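PDB 1Z96: UBA domain-containing protein Mud1 from Schizosaccharomyces pombe, which recognises and binds polyubiquitin chains through its C-terminal UBA domain, linking ubiquitinated proteins to the proteasome, and is an aspartic protease. Local coordinates for residues S6-A9 against Q10-M14. Numbering follows the deposited sequence. Where two conformers were deposited one is given.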
loop_
_atom_site.group_PDB
_atom_site.type_symbol
_atom_site.label_atom_id
_atom_site.label_comp_id
_atom_site.label_asym_id
_atom_site.label_seq_id
_atom_site.Cartn_x
_atom_site.Cartn_y
_atom_site.Cartn_z
ATOM N N SER A 6 8.083 -4.433 -1.059
ATOM C CA SER A 6 8.675 -3.132 -0.840
ATOM C C SER A 6 7.611 -2.040 -0.812
ATOM O O SER A 6 7.688 -1.120 0.006
ATOM C CB SER A 6 9.749 -2.844 -1.889
ATOM O OG SER A 6 10.846 -3.715 -1.679
ATOM N N LYS A 7 6.609 -2.150 -1.676
ATOM C CA LYS A 7 5.507 -1.181 -1.646
ATOM C C LYS A 7 4.677 -1.308 -0.373
ATOM O O LYS A 7 4.263 -0.308 0.196
ATOM C CB LYS A 7 4.630 -1.342 -2.881
ATOM C CG LYS A 7 5.364 -0.981 -4.159
ATOM C CD LYS A 7 4.598 -1.453 -5.361
ATOM C CE LYS A 7 5.336 -1.209 -6.628
ATOM N NZ LYS A 7 4.537 -1.710 -7.800
ATOM N N ILE A 8 4.399 -2.532 0.067
ATOM C CA ILE A 8 3.677 -2.684 1.342
ATOM C C ILE A 8 4.451 -2.009 2.469
ATOM O O ILE A 8 3.886 -1.278 3.285
ATOM C CB ILE A 8 3.400 -4.168 1.682
ATOM C CG1 ILE A 8 2.418 -4.764 0.671
ATOM C CG2 ILE A 8 2.803 -4.269 3.064
ATOM C CD1 ILE A 8 2.354 -6.294 0.702
ATOM N N ALA A 9 5.758 -2.268 2.516
ATOM C CA ALA A 9 6.626 -1.655 3.504
ATOM C C ALA A 9 6.593 -0.119 3.460
ATOM O O ALA A 9 6.579 0.527 4.511
ATOM C CB ALA A 9 8.051 -2.167 3.319
ATOM N N GLN A 10 6.564 0.461 2.255
ATOM C CA GLN A 10 6.430 1.909 2.120
ATOM C C GLN A 10 5.166 2.394 2.804
ATOM O O GLN A 10 5.179 3.380 3.557
ATOM C CB GLN A 10 6.402 2.345 0.647
ATOM C CG GLN A 10 7.734 2.352 -0.047
ATOM C CD GLN A 10 8.502 3.680 0.154
ATOM O OE1 GLN A 10 8.311 4.386 1.159
ATOM N NE2 GLN A 10 9.380 3.994 -0.787
ATOM N N LEU A 11 4.064 1.694 2.568
ATOM C CA LEU A 11 2.805 2.073 3.181
ATOM C C LEU A 11 2.823 1.864 4.693
ATOM O O LEU A 11 2.331 2.695 5.428
ATOM C CB LEU A 11 1.637 1.313 2.535
ATOM C CG LEU A 11 1.372 1.676 1.074
ATOM C CD1 LEU A 11 0.369 0.741 0.474
ATOM C CD2 LEU A 11 0.870 3.126 0.933
ATOM N N VAL A 12 3.398 0.763 5.157
ATOM C CA VAL A 12 3.556 0.553 6.600
ATOM C C VAL A 12 4.412 1.674 7.245
ATOM O O VAL A 12 4.114 2.118 8.364
ATOM C CB VAL A 12 4.136 -0.837 6.909
ATOM C CG1 VAL A 12 4.448 -0.997 8.398
ATOM C CG2 VAL A 12 3.176 -1.902 6.469
ATOM N N SER A 13 5.411 2.168 6.519
ATOM C CA SER A 13 6.258 3.266 7.013
ATOM C C SER A 13 5.487 4.570 7.186
ATOM O O SER A 13 5.930 5.457 7.903
ATOM C CB SER A 13 7.472 3.495 6.099
ATOM O OG SER A 13 7.113 4.027 4.830
ATOM N N MET A 14 4.341 4.695 6.518
ATOM C CA MET A 14 3.484 5.852 6.661
ATOM C C MET A 14 2.550 5.724 7.838
ATOM O O MET A 14 1.776 6.641 8.109
ATOM C CB MET A 14 2.609 6.014 5.432
ATOM C CG MET A 14 3.356 6.177 4.170
ATOM S SD MET A 14 2.232 6.283 2.798
ATOM C CE MET A 14 3.394 6.183 1.484
#
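Val-12 lies one helical turn beyond Ile-8, and the two residues meet both through the backbone and through a methyl pair. Val-12 N donates to Ile-8 O at 2.8 Å, with an N-H...O angle of 166°. Beside this bond Ile-8 CG2 and Val-12 CG2 lie 4.2 Å apart, a loose apolar contact between side chains that pass each other at a slant. Ile-8 CG2 is anti to its own backbone N, whereas Val-12 turns CG1 that way (chi1 174°) and keeps CG2 beside its N, where it rests 3.3 Å from Ile-8 O.

Three further i to i+4 bonds, from Gln-10 N to Ser-6 O, Leu-11 N to Lys-7 O and Ser-13 N to Ala-9 O, the last 2.8 Å long, complete this part of helix 4-13 in the three-helix UBA bundle.

The close packing belongs to Leu-11, the buried residue here. Its CG sits 3.6 Å from Lys-7 O, and the side chain runs on against Ala-21 and Leu-25 of helix 18-27 and Leu-32, Ala-35 and Ala-36 of helix 32-39. Ile-8 also touches Leu-25, as does the extended chain of Lys-7, whose NZ is hydrogen-bonded to Gly-30 O.

The solvent side is looser. Ser-6, Ala-9 and Val-12 are exposed, and Gln-10, though it touches Leu-32, lays CG 3.5 Å from Ser-6 O before its chain bends at chi2 (-86°) and carries the amide away from the preceding turn.

The carbonyls of residues 6-9 each accept an N-H from one turn on, so the faces differ in their side chains. Met-14, which like Leu-11 takes part in monoubiquitin binding, is tied back by its N to Leu-11 O. Backbone bonding thus fixes the helix, while apolar packing sets Leu-11 between its neighbours.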